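Local coordinates for integrase (Enterobacteria phage lambda, PDB 1Z19), which inserts the phage genome into the host chromosome by site-specific recombination and, together with excisionase, cuts the prophage out again, at residues 66-71 and 95-100; 101-106 and 228-233; 146-151 and 196-201. The protein carries 1 engineered substitution. One frame throughout, in Å; residues are numbered along the deposited sequence.

Contact 1: residues 66-71 and 95-100. With nucleotides of chain A.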
loop_
_atom_site.group_PDB
_atom_site.type_symbol
_atom_site.label_atom_id
_atom_site.label_comp_id
_atom_site.label_asym_id
_atom_site.label_seq_id
_atom_site.Cartn_x
_atom_site.Cartn_y
_atom_site.Cartn_z
ATOM N N SER E 66 -24.964 12.986 -5.184
ATOM C CA SER E 66 -24.605 14.163 -5.940
ATOM C C SER E 66 -23.833 15.150 -5.069
ATOM O O SER E 66 -22.835 15.726 -5.499
ATOM C CB SER E 66 -25.859 14.825 -6.502
ATOM O OG SER E 66 -26.501 13.984 -7.441
ATOM N N ALA E 67 -24.280 15.337 -3.838
ATOM C CA ALA E 67 -23.598 16.267 -2.949
ATOM C C ALA E 67 -22.136 15.897 -2.797
ATOM O O ALA E 67 -21.255 16.722 -3.015
ATOM C CB ALA E 67 -24.271 16.286 -1.572
ATOM N N LYS E 68 -21.892 14.643 -2.436
ATOM C CA LYS E 68 -20.547 14.142 -2.198
ATOM C C LYS E 68 -19.611 14.277 -3.397
ATOM O O LYS E 68 -18.432 14.571 -3.238
ATOM C CB LYS E 68 -20.628 12.682 -1.738
ATOM C CG LYS E 68 -19.372 12.144 -1.058
ATOM C CD LYS E 68 -19.603 10.746 -0.472
ATOM C CE LYS E 68 -19.964 9.734 -1.559
ATOM N NZ LYS E 68 -20.338 8.390 -1.012
ATOM N N LEU E 69 -20.122 14.062 -4.598
ATOM C CA LEU E 69 -19.281 14.188 -5.773
ATOM C C LEU E 69 -19.036 15.663 -6.052
ATOM O O LEU E 69 -17.895 16.081 -6.273
ATOM C CB LEU E 69 -19.945 13.533 -6.977
ATOM C CG LEU E 69 -20.060 12.011 -6.923
ATOM C CD1 LEU E 69 -20.807 11.523 -8.153
ATOM C CD2 LEU E 69 -18.690 11.392 -6.849
ATOM N N ILE E 70 -20.108 16.449 -6.049
ATOM C CA ILE E 70 -19.987 17.872 -6.285
ATOM C C ILE E 70 -18.954 18.440 -5.316
ATOM O O ILE E 70 -18.038 19.158 -5.722
ATOM C CB ILE E 70 -21.331 18.579 -6.080
ATOM C CG1 ILE E 70 -22.267 18.246 -7.243
ATOM C CG2 ILE E 70 -21.123 20.079 -5.977
ATOM C CD1 ILE E 70 -23.723 18.620 -6.991
ATOM N N ARG E 71 -19.092 18.120 -4.034
ATOM C CA ARG E 71 -18.130 18.604 -3.057
ATOM C C ARG E 71 -16.710 18.209 -3.477
ATOM O O ARG E 71 -15.795 19.023 -3.411
ATOM C CB ARG E 71 -18.421 18.035 -1.673
ATOM C CG ARG E 71 -17.334 18.352 -0.657
ATOM C CD ARG E 71 -17.627 17.718 0.701
ATOM N NE ARG E 71 -16.535 17.907 1.658
ATOM C CZ ARG E 71 -15.283 17.472 1.481
ATOM N NH1 ARG E 71 -14.947 16.817 0.373
ATOM N NH2 ARG E 71 -14.362 17.683 2.417
ATOM N N THR E 95 -15.292 21.489 5.072
ATOM C CA THR E 95 -16.612 20.901 4.959
ATOM C C THR E 95 -16.525 19.416 5.273
ATOM O O THR E 95 -15.436 18.848 5.349
ATOM C CB THR E 95 -17.159 21.110 3.529
ATOM O OG1 THR E 95 -17.682 22.436 3.416
ATOM C CG2 THR E 95 -18.244 20.116 3.195
ATOM N N ARG E 96 -17.680 18.796 5.478
ATOM C CA ARG E 96 -17.772 17.366 5.760
ATOM C C ARG E 96 -18.536 16.726 4.603
ATOM O O ARG E 96 -19.633 17.176 4.251
ATOM C CB ARG E 96 -18.543 17.129 7.058
ATOM C CG ARG E 96 -19.923 17.769 7.047
ATOM C CD ARG E 96 -20.858 17.091 8.024
ATOM N NE ARG E 96 -20.342 17.131 9.388
ATOM C CZ ARG E 96 -20.994 16.656 10.447
ATOM N NH1 ARG E 96 -22.192 16.100 10.302
ATOM N NH2 ARG E 96 -20.452 16.749 11.651
ATOM N N ALA E 97 -17.961 15.684 4.010
ATOM C CA ALA E 97 -18.613 15.004 2.899
ATOM C C ALA E 97 -19.908 14.347 3.395
ATOM O O ALA E 97 -19.893 13.588 4.367
ATOM C CB ALA E 97 -17.678 13.958 2.299
ATOM N N ALA E 98 -21.022 14.661 2.735
ATOM C CA ALA E 98 -22.325 14.110 3.089
ATOM C C ALA E 98 -22.251 12.589 3.201
ATOM O O ALA E 98 -21.709 11.925 2.314
ATOM C CB ALA E 98 -23.354 14.507 2.034
ATOM N N LYS E 99 -22.786 12.037 4.287
ATOM C CA LYS E 99 -22.764 10.588 4.495
ATOM C C LYS E 99 -24.040 9.958 3.950
ATOM O O LYS E 99 -25.144 10.379 4.299
ATOM C CB LYS E 99 -22.609 10.267 5.985
ATOM N N SER E 100 -23.884 8.949 3.096
ATOM C CA SER E 100 -25.031 8.272 2.481
ATOM C C SER E 100 -24.796 6.780 2.268
ATOM O O SER E 100 -23.730 6.372 1.791
ATOM C CB SER E 100 -25.358 8.916 1.127
ATOM O OG SER E 100 -24.266 8.785 0.224
ATOM P P DT A 11 -28.574 10.765 -6.221
ATOM O OP1 DT A 11 -29.509 10.702 -5.072
ATOM O OP2 DT A 11 -27.386 11.648 -6.131
ATOM O "O5'" DT A 11 -28.071 9.291 -6.564
ATOM C "C5'" DT A 11 -28.981 8.358 -7.119
ATOM C "C4'" DT A 11 -28.404 6.961 -7.170
ATOM O "O4'" DT A 11 -27.449 6.829 -8.251
ATOM C "C3'" DT A 11 -27.649 6.516 -5.920
ATOM O "O3'" DT A 11 -27.767 5.098 -5.865
ATOM C "C2'" DT A 11 -26.228 6.947 -6.229
ATOM C "C1'" DT A 11 -26.145 6.662 -7.724
ATOM N N1 DT A 11 -25.221 7.478 -8.522
ATOM C C2 DT A 11 -24.281 6.821 -9.278
ATOM O O2 DT A 11 -24.171 5.608 -9.309
ATOM N N3 DT A 11 -23.464 7.644 -10.007
ATOM C C4 DT A 11 -23.487 9.026 -10.049
ATOM O O4 DT A 11 -22.684 9.640 -10.755
ATOM C C5 DT A 11 -24.490 9.646 -9.227
ATOM C C7 DT A 11 -24.577 11.138 -9.206
ATOM C C6 DT A 11 -25.300 8.852 -8.513
ATOM P P DC A 10 -29.805 16.145 -10.516
ATOM O OP1 DC A 10 -31.009 16.857 -10.051
ATOM O OP2 DC A 10 -28.501 16.839 -10.593
ATOM O "O5'" DC A 10 -29.616 14.834 -9.649
ATOM C "C5'" DC A 10 -29.035 13.724 -10.280
ATOM C "C4'" DC A 10 -29.562 12.435 -9.712
ATOM O "O4'" DC A 10 -29.281 11.470 -10.753
ATOM C "C3'" DC A 10 -28.751 11.994 -8.499
ATOM O "O3'" DC A 10 -29.403 11.196 -7.532
ATOM C "C2'" DC A 10 -27.618 11.218 -9.114
ATOM C "C1'" DC A 10 -28.210 10.628 -10.379
ATOM N N1 DC A 10 -27.200 10.674 -11.444
ATOM C C2 DC A 10 -26.810 9.485 -12.023
ATOM O O2 DC A 10 -27.417 8.451 -11.713
ATOM N N3 DC A 10 -25.786 9.482 -12.905
ATOM C C4 DC A 10 -25.184 10.623 -13.227
ATOM N N4 DC A 10 -24.169 10.560 -14.086
ATOM C C5 DC A 10 -25.598 11.868 -12.687
ATOM C C6 DC A 10 -26.609 11.851 -11.813
#
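Arg71 reaches out from helix 64-83 and lays its outer half along the loop at Thr95-Ala97, sliding past the Thr95 side chain in the opposite direction. With CG anti to the backbone N (chi1 172°) and the chain straight from CG to NE, the guanidinium arrives with Thr95 CG2 at its edge, 3.2 Å from Arg71 NE, and Ala97 CB over one face. Its NH2 makes a weak bond of 3.3 Å to Thr95 O.

One turn earlier on the helix, Ala67 CB meets Ala98 CB at 4.1 Å, a small apolar touch, and Ala98 also packs on Ile59 of helix 48-60. Lys68 runs alongside the same loop. Its CD passes Ala98 O at 3.7 Å, and the chain bends at chi3, which brings NZ to 4.1 Å from Ser100 OG; the side chain also packs on a DNA phosphate.

The DNA also meets the helix directly: OP2 of DT11 of chain A takes two bonds from one residue, Ser66 N at 2.9 Å and Ser66 OG at 2.8 Å. Leu69 CD1 lies close to O4 of the same thymine. Arg96 points away from the helix and forms salt bridges with Asp76 and Glu80 of the second subunit.

Between helix and loop the chemistry is thus light, one weak bond and alkyl packing, whereas the firmer polar bonds go to the phosphate, as suits a DNA-binding surface of the core-binding domain.

Contact 2: residues 101-106 and 228-233. Engineered in segment 101-106: Lys101 (natural residue Glu). With nucleotides of chain A; nucleotides of chain C.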
loop_
_atom_site.group_PDB
_atom_site.type_symbol
_atom_site.label_atom_id
_atom_site.label_comp_id
_atom_site.label_asym_id
_atom_site.label_seq_id
_atom_site.Cartn_x
_atom_site.Cartn_y
_atom_site.Cartn_z
ATOM N N LYS E 101 -25.800 5.974 2.609
ATOM C CA LYS E 101 -25.721 4.524 2.445
ATOM C C LYS E 101 -26.330 4.106 1.097
ATOM O O LYS E 101 -27.250 4.755 0.597
ATOM C CB LYS E 101 -26.450 3.831 3.596
ATOM N N VAL E 102 -25.809 3.030 0.511
ATOM C CA VAL E 102 -26.303 2.546 -0.776
ATOM C C VAL E 102 -27.774 2.152 -0.698
ATOM O O VAL E 102 -28.164 1.317 0.119
ATOM C CB VAL E 102 -25.515 1.327 -1.248
ATOM C CG1 VAL E 102 -25.900 0.987 -2.651
ATOM C CG2 VAL E 102 -24.044 1.595 -1.148
ATOM N N ARG E 103 -28.585 2.747 -1.562
ATOM C CA ARG E 103 -30.017 2.470 -1.587
ATOM C C ARG E 103 -30.391 1.227 -2.400
ATOM O O ARG E 103 -31.391 0.581 -2.119
ATOM C CB ARG E 103 -30.784 3.672 -2.162
ATOM C CG ARG E 103 -30.655 4.972 -1.378
ATOM C CD ARG E 103 -31.907 5.840 -1.555
ATOM N NE ARG E 103 -31.967 6.545 -2.837
ATOM C CZ ARG E 103 -31.572 7.808 -3.033
ATOM N NH1 ARG E 103 -31.073 8.530 -2.027
ATOM N NH2 ARG E 103 -31.695 8.360 -4.238
ATOM N N ARG E 104 -29.592 0.910 -3.410
ATOM C CA ARG E 104 -29.860 -0.230 -4.274
ATOM C C ARG E 104 -29.887 -1.548 -3.524
ATOM O O ARG E 104 -28.955 -1.887 -2.795
ATOM C CB ARG E 104 -28.815 -0.305 -5.380
ATOM C CG ARG E 104 -29.082 -1.394 -6.390
ATOM C CD ARG E 104 -27.974 -1.468 -7.413
ATOM N NE ARG E 104 -27.793 -0.196 -8.098
ATOM C CZ ARG E 104 -26.733 0.102 -8.837
ATOM N NH1 ARG E 104 -25.757 -0.784 -8.980
ATOM N NH2 ARG E 104 -26.649 1.283 -9.436
ATOM N N SER E 105 -30.961 -2.300 -3.716
ATOM C CA SER E 105 -31.127 -3.584 -3.057
ATOM C C SER E 105 -30.363 -4.695 -3.790
ATOM O O SER E 105 -30.244 -4.682 -5.026
ATOM C CB SER E 105 -32.622 -3.915 -2.996
ATOM O OG SER E 105 -32.856 -5.155 -2.346
ATOM N N ARG E 106 -29.830 -5.650 -3.028
ATOM C CA ARG E 106 -29.107 -6.772 -3.623
ATOM C C ARG E 106 -30.134 -7.702 -4.277
ATOM O O ARG E 106 -31.344 -7.512 -4.120
ATOM C CB ARG E 106 -28.324 -7.541 -2.557
ATOM C CG ARG E 106 -27.093 -6.833 -1.993
ATOM C CD ARG E 106 -25.990 -6.718 -3.033
ATOM N NE ARG E 106 -24.660 -6.488 -2.471
ATOM C CZ ARG E 106 -23.661 -5.919 -3.148
ATOM N NH1 ARG E 106 -23.853 -5.517 -4.395
ATOM N NH2 ARG E 106 -22.460 -5.782 -2.602
ATOM N N GLU E 228 -37.272 -3.345 -0.734
ATOM C CA GLU E 228 -37.143 -2.231 0.186
ATOM C C GLU E 228 -36.229 -1.245 -0.535
ATOM O O GLU E 228 -35.262 -1.647 -1.182
ATOM C CB GLU E 228 -36.451 -2.671 1.467
ATOM C CG GLU E 228 -36.976 -3.957 2.044
ATOM C CD GLU E 228 -36.021 -4.547 3.070
ATOM O OE1 GLU E 228 -34.864 -4.870 2.689
ATOM O OE2 GLU E 228 -36.425 -4.682 4.253
ATOM N N GLY E 229 -36.526 0.040 -0.435
ATOM C CA GLY E 229 -35.675 1.003 -1.098
ATOM C C GLY E 229 -35.639 0.772 -2.589
ATOM O O GLY E 229 -36.608 0.293 -3.176
ATOM N N ASP E 230 -34.517 1.097 -3.209
ATOM C CA ASP E 230 -34.380 0.951 -4.647
ATOM C C ASP E 230 -34.246 -0.482 -5.136
ATOM O O ASP E 230 -33.688 -1.337 -4.455
ATOM C CB ASP E 230 -33.180 1.758 -5.117
ATOM C CG ASP E 230 -33.364 3.241 -4.903
ATOM O OD1 ASP E 230 -33.959 3.617 -3.866
ATOM O OD2 ASP E 230 -32.906 4.028 -5.768
ATOM N N PRO E 231 -34.752 -0.760 -6.345
ATOM C CA PRO E 231 -34.704 -2.089 -6.954
ATOM C C PRO E 231 -33.314 -2.558 -7.364
ATOM O O PRO E 231 -32.397 -1.766 -7.540
ATOM C CB PRO E 231 -35.608 -1.935 -8.177
ATOM C CG PRO E 231 -36.538 -0.883 -7.780
ATOM C CD PRO E 231 -35.656 0.113 -7.106
ATOM N N PRO E 232 -33.144 -3.872 -7.520
ATOM C CA PRO E 232 -31.841 -4.394 -7.930
ATOM C C PRO E 232 -31.691 -3.986 -9.396
ATOM O O PRO E 232 -32.687 -3.771 -10.095
ATOM C CB PRO E 232 -32.006 -5.905 -7.791
ATOM C CG PRO E 232 -33.116 -6.052 -6.789
ATOM C CD PRO E 232 -34.070 -4.964 -7.194
ATOM N N THR E 233 -30.463 -3.875 -9.873
ATOM C CA THR E 233 -30.261 -3.492 -11.253
ATOM C C THR E 233 -29.424 -4.569 -11.903
ATOM O O THR E 233 -29.059 -5.544 -11.266
ATOM C CB THR E 233 -29.551 -2.133 -11.358
ATOM O OG1 THR E 233 -28.192 -2.267 -10.932
ATOM C CG2 THR E 233 -30.242 -1.102 -10.470
ATOM P P DT A 12 -27.191 4.275 -4.616
ATOM O OP1 DT A 12 -28.319 3.518 -4.043
ATOM O OP2 DT A 12 -26.364 5.136 -3.741
ATOM O "O5'" DT A 12 -26.248 3.201 -5.322
ATOM C "C5'" DT A 12 -25.258 3.617 -6.250
ATOM C "C4'" DT A 12 -24.460 2.433 -6.743
ATOM O "O4'" DT A 12 -23.544 2.935 -7.747
ATOM C "C3'" DT A 12 -23.569 1.774 -5.687
ATOM O "O3'" DT A 12 -23.405 0.378 -5.988
ATOM C "C2'" DT A 12 -22.280 2.573 -5.774
ATOM C "C1'" DT A 12 -22.203 2.942 -7.251
ATOM N N1 DT A 12 -21.621 4.286 -7.518
ATOM C C2 DT A 12 -20.588 4.397 -8.442
ATOM O O2 DT A 12 -20.142 3.449 -9.074
ATOM N N3 DT A 12 -20.093 5.662 -8.601
ATOM C C4 DT A 12 -20.513 6.806 -7.956
ATOM O O4 DT A 12 -19.971 7.888 -8.207
ATOM C C5 DT A 12 -21.605 6.622 -7.009
ATOM C C7 DT A 12 -22.126 7.810 -6.265
ATOM C C6 DT A 12 -22.096 5.389 -6.844
ATOM P P DC C 25 -26.618 -0.902 -14.202
ATOM O OP1 DC C 25 -27.248 -1.953 -13.365
ATOM O OP2 DC C 25 -26.501 -1.090 -15.670
ATOM O "O5'" DC C 25 -27.388 0.451 -13.893
ATOM C "C5'" DC C 25 -27.566 0.868 -12.546
ATOM C "C4'" DC C 25 -28.831 1.680 -12.398
ATOM O "O4'" DC C 25 -28.597 3.060 -12.771
ATOM C "C3'" DC C 25 -29.953 1.214 -13.315
ATOM O "O3'" DC C 25 -31.194 1.538 -12.690
ATOM C "C2'" DC C 25 -29.727 2.039 -14.574
ATOM C "C1'" DC C 25 -29.260 3.369 -13.994
ATOM N N1 DC C 25 -28.341 4.176 -14.817
ATOM C C2 DC C 25 -28.591 5.561 -14.970
ATOM O O2 DC C 25 -29.598 6.068 -14.435
ATOM N N3 DC C 25 -27.729 6.311 -15.695
ATOM C C4 DC C 25 -26.660 5.740 -16.256
ATOM N N4 DC C 25 -25.822 6.525 -16.946
ATOM C C5 DC C 25 -26.396 4.342 -16.133
ATOM C C6 DC C 25 -27.255 3.606 -15.411
#
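The backbones of 101-106 and 228-233 meet at a steep angle, their touching parts running 71° apart, and Ser105 N gives the sounder of their two bonds, to Asp230 O at 3.0 Å; the other, Asp230 N to Arg103 O, is weak. Further along, Pro232 CA lies 3.3 Å from Ser105 O in a CA-H...O contact, while the proline ring lies against the carbonyls of Ser105 and Arg106.

Arg103 and Asp230 cross obliquely, their flat groups 48° apart. OD1 of Asp230 sits at the edge of the guanidinium, 3.7 Å from Arg103 NE, a long salt bridge; NH2 of Arg103 has a second anionic partner in a DNA phosphate.

Arg104 starts away from the other segment but returns: CG is anti to the backbone N (chi1 -175°) and the chain bends at chi3, carrying the guanidinium across Thr233 at about a right angle. Thr233 OG1 lies over one face, and C4' of DT12 of chain A over the opposite one. Thr233 OG1 itself bonds to OP1 of DC25 of chain C at 2.6 Å, and the Thr233 side chain lies about 4 Å from that of His235, a predicted active-site residue.

OP1 of DT12 is gripped by two successive amides, Arg103 N at 2.6 Å and Arg104 N at 3.0 Å. Phosphates of two DNA chains are therefore held here by amides and a hydroxyl; Arg103 adds its phosphate salt bridge, and the guanidinium of Arg104, between Thr233 and the DT12 sugar, probably adds positive charge near the DNA backbone.

Contact 3: residues 146-151 and 196-201. With nucleotides of chain A.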
loop_
_atom_site.group_PDB
_atom_site.type_symbol
_atom_site.label_atom_id
_atom_site.label_comp_id
_atom_site.label_asym_id
_atom_site.label_seq_id
_atom_site.Cartn_x
_atom_site.Cartn_y
_atom_site.Cartn_z
HETATM N N MSE E 146 -17.365 -8.384 -25.412
HETATM C CA MSE E 146 -16.679 -9.654 -25.614
HETATM C C MSE E 146 -16.914 -10.148 -27.047
HETATM O O MSE E 146 -18.050 -10.205 -27.519
HETATM C CB MSE E 146 -17.210 -10.691 -24.638
HETATM C CG MSE E 146 -17.054 -10.314 -23.204
HETATM SE SE MSE E 146 -17.824 -11.619 -22.038
HETATM C CE MSE E 146 -16.883 -11.164 -20.440
ATOM N N LYS E 147 -15.832 -10.492 -27.735
ATOM C CA LYS E 147 -15.900 -10.975 -29.111
ATOM C C LYS E 147 -15.545 -12.457 -29.135
ATOM O O LYS E 147 -14.736 -12.915 -28.334
ATOM C CB LYS E 147 -14.905 -10.199 -29.980
ATOM C CG LYS E 147 -15.042 -8.682 -29.872
ATOM C CD LYS E 147 -14.038 -7.938 -30.750
ATOM C CE LYS E 147 -14.118 -6.421 -30.499
ATOM N NZ LYS E 147 -13.204 -5.624 -31.390
ATOM N N TRP E 148 -16.132 -13.215 -30.054
ATOM C CA TRP E 148 -15.829 -14.639 -30.099
ATOM C C TRP E 148 -14.344 -14.839 -30.268
ATOM O O TRP E 148 -13.815 -15.903 -29.949
ATOM C CB TRP E 148 -16.570 -15.352 -31.233
ATOM C CG TRP E 148 -18.038 -15.431 -31.017
ATOM C CD1 TRP E 148 -18.988 -14.671 -31.614
ATOM C CD2 TRP E 148 -18.726 -16.275 -30.087
ATOM N NE1 TRP E 148 -20.233 -14.981 -31.117
ATOM C CE2 TRP E 148 -20.099 -15.966 -30.177
ATOM C CE3 TRP E 148 -18.311 -17.258 -29.180
ATOM C CZ2 TRP E 148 -21.064 -16.606 -29.398
ATOM C CZ3 TRP E 148 -19.277 -17.895 -28.399
ATOM C CH2 TRP E 148 -20.638 -17.564 -28.518
ATOM N N SER E 149 -13.656 -13.816 -30.747
ATOM C CA SER E 149 -12.231 -13.943 -30.949
ATOM C C SER E 149 -11.450 -13.874 -29.639
ATOM O O SER E 149 -10.239 -14.056 -29.629
ATOM C CB SER E 149 -11.737 -12.863 -31.912
ATOM O OG SER E 149 -11.915 -11.563 -31.375
ATOM N N ASP E 150 -12.126 -13.619 -28.528
ATOM C CA ASP E 150 -11.403 -13.553 -27.268
ATOM C C ASP E 150 -11.346 -14.905 -26.575
ATOM O O ASP E 150 -10.770 -15.034 -25.500
ATOM C CB ASP E 150 -12.028 -12.518 -26.337
ATOM C CG ASP E 150 -12.066 -11.135 -26.950
ATOM O OD1 ASP E 150 -11.185 -10.847 -27.789
ATOM O OD2 ASP E 150 -12.968 -10.337 -26.592
ATOM N N ILE E 151 -11.944 -15.913 -27.198
ATOM C CA ILE E 151 -11.941 -17.252 -26.637
ATOM C C ILE E 151 -10.900 -18.097 -27.354
ATOM O O ILE E 151 -10.980 -18.310 -28.563
ATOM C CB ILE E 151 -13.318 -17.907 -26.767
ATOM C CG1 ILE E 151 -14.356 -17.034 -26.052
ATOM C CG2 ILE E 151 -13.277 -19.318 -26.188
ATOM C CD1 ILE E 151 -15.700 -17.703 -25.829
ATOM N N GLU E 196 -20.226 -11.005 -33.965
ATOM C CA GLU E 196 -18.808 -10.993 -33.632
ATOM C C GLU E 196 -18.699 -10.854 -32.119
ATOM O O GLU E 196 -17.772 -11.374 -31.500
ATOM C CB GLU E 196 -18.101 -9.844 -34.341
ATOM C CG GLU E 196 -18.271 -9.887 -35.848
ATOM C CD GLU E 196 -17.776 -8.621 -36.519
ATOM O OE1 GLU E 196 -18.077 -7.514 -35.999
ATOM O OE2 GLU E 196 -17.100 -8.735 -37.570
ATOM N N THR E 197 -19.658 -10.149 -31.530
ATOM C CA THR E 197 -19.678 -10.002 -30.093
ATOM C C THR E 197 -20.442 -11.213 -29.597
ATOM O O THR E 197 -21.386 -11.645 -30.239
ATOM C CB THR E 197 -20.420 -8.731 -29.664
ATOM O OG1 THR E 197 -21.608 -8.581 -30.455
ATOM C CG2 THR E 197 -19.526 -7.515 -29.828
ATOM N N ILE E 198 -20.030 -11.780 -28.470
ATOM C CA ILE E 198 -20.715 -12.951 -27.935
ATOM C C ILE E 198 -22.176 -12.617 -27.641
ATOM O O ILE E 198 -23.059 -13.449 -27.815
ATOM C CB ILE E 198 -19.999 -13.462 -26.688
ATOM C CG1 ILE E 198 -18.639 -14.009 -27.105
ATOM C CG2 ILE E 198 -20.811 -14.534 -25.998
ATOM C CD1 ILE E 198 -17.775 -14.447 -25.935
ATOM N N ILE E 199 -22.427 -11.397 -27.185
ATOM C CA ILE E 199 -23.791 -10.944 -26.943
ATOM C C ILE E 199 -24.098 -10.108 -28.174
ATOM O O ILE E 199 -23.290 -9.275 -28.576
ATOM C CB ILE E 199 -23.901 -10.050 -25.706
ATOM C CG1 ILE E 199 -23.543 -10.850 -24.454
ATOM C CG2 ILE E 199 -25.300 -9.496 -25.603
ATOM C CD1 ILE E 199 -24.378 -12.104 -24.252
ATOM N N ALA E 200 -25.236 -10.339 -28.803
ATOM C CA ALA E 200 -25.546 -9.558 -29.987
ATOM C C ALA E 200 -27.026 -9.285 -30.131
ATOM O O ALA E 200 -27.856 -9.935 -29.487
ATOM C CB ALA E 200 -25.019 -10.258 -31.222
ATOM N N SER E 201 -27.349 -8.307 -30.974
ATOM C CA SER E 201 -28.736 -7.936 -31.217
ATOM C C SER E 201 -29.389 -8.920 -32.180
ATOM O O SER E 201 -28.730 -9.784 -32.764
ATOM C CB SER E 201 -28.810 -6.548 -31.827
ATOM O OG SER E 201 -28.286 -6.576 -33.137
ATOM P P DG A 4 -32.729 -5.789 -30.515
ATOM O OP1 DG A 4 -31.967 -6.897 -31.137
ATOM O OP2 DG A 4 -32.977 -5.810 -29.057
ATOM O "O5'" DG A 4 -32.010 -4.406 -30.843
ATOM C "C5'" DG A 4 -32.705 -3.181 -30.649
ATOM C "C4'" DG A 4 -31.834 -2.000 -31.012
ATOM O "O4'" DG A 4 -32.722 -0.850 -31.078
ATOM C "C3'" DG A 4 -30.805 -1.668 -29.917
ATOM O "O3'" DG A 4 -29.628 -1.005 -30.427
ATOM C "C2'" DG A 4 -31.576 -0.736 -29.008
ATOM C "C1'" DG A 4 -32.435 0.028 -30.002
ATOM N N9 DG A 4 -33.673 0.548 -29.430
ATOM C C8 DG A 4 -34.541 -0.080 -28.562
ATOM N N7 DG A 4 -35.434 0.734 -28.056
ATOM C C5 DG A 4 -35.170 1.958 -28.669
ATOM C C6 DG A 4 -35.793 3.232 -28.509
ATOM O O6 DG A 4 -36.738 3.546 -27.761
ATOM N N1 DG A 4 -35.202 4.195 -29.329
ATOM C C2 DG A 4 -34.153 3.970 -30.193
ATOM N N2 DG A 4 -33.725 5.026 -30.913
ATOM N N3 DG A 4 -33.566 2.795 -30.345
ATOM C C4 DG A 4 -34.117 1.844 -29.554
HETATM O O HOH W 1 -20.491 -9.537 -26.118
#
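Ile198 lies across the indole of Trp148 at about a right angle, its CG1 over the centre of one face, 3.8 Å from the centroid of the six-membered ring and 13° off the ring normal: a CH-pi contact. With CG1 anti to the carbonyl carbon (chi1 -67°), CG1 falls over the ring and the CG2 branch comes to Trp148 CH2 and CZ2. Beyond the ring, Ile198 CD1 closes the apolar patch, touching Ile151 CD1 at 3.9 Å and Met146 CB, the latter residue being a selenomethionine.

Around this centre the backbones form a single bridge at Lys147 and Thr197. Ile198 N donates to Met146 O at 2.7 Å, and Trp148 N to Glu196 O at 2.9 Å. Two CA-H...O contacts accompany these bonds: Thr197 CA to Met146 O, and Lys147 CA to Glu196 O. A water also donates to Met146 O and accepts from Ile199 N, so that carbonyl serves both the bridge and the solvent molecule.

At the polar margin, Asp150 OD2 receives Lys147 N at 3.1 Å from above the carboxylate plane, which, with Asp150 N to Lys147 O, ties Asp150 to Lys147 across the 3-10 segment 148-150. Thr197 OG1 donates to Ile199 O at 2.6 Å.

The junction joins two loops of the catalytic domain beside strand 155-159 of the small antiparallel sheet. Leu156 of that strand touches Met146, Ile151 and Ile198. From helix 182-192, Leu186 packs on Ile151 and Ile198, Cys189 on Ile198 and Trp148, and Lys190 makes a cation-pi contact with Trp148; Leu132 of helix 125-136 lies against Ile198.

How the contacts relate
Contact 1 is a surface contact between a helix of the core-binding domain and the loop leading out of it; contacts 2 and 3 are partly buried and join loops of the recombinase domain. Contacts 1 and 2 share one continuous loop, since 95-100 runs straight into 101-106, and both grip DNA phosphates, contact 1 through the amide and hydroxyl of one helix residue, contact 2 through loop amides and a hydroxyl. Contact 3 lies on the opposite side of the chain's centre from contact 1, with centres about 40 Å apart, and is nested in the loop closed by contact 2. Its two segments are held to each other chiefly by an aromatic-aliphatic core and backbone bonds, with no salt bridge between them.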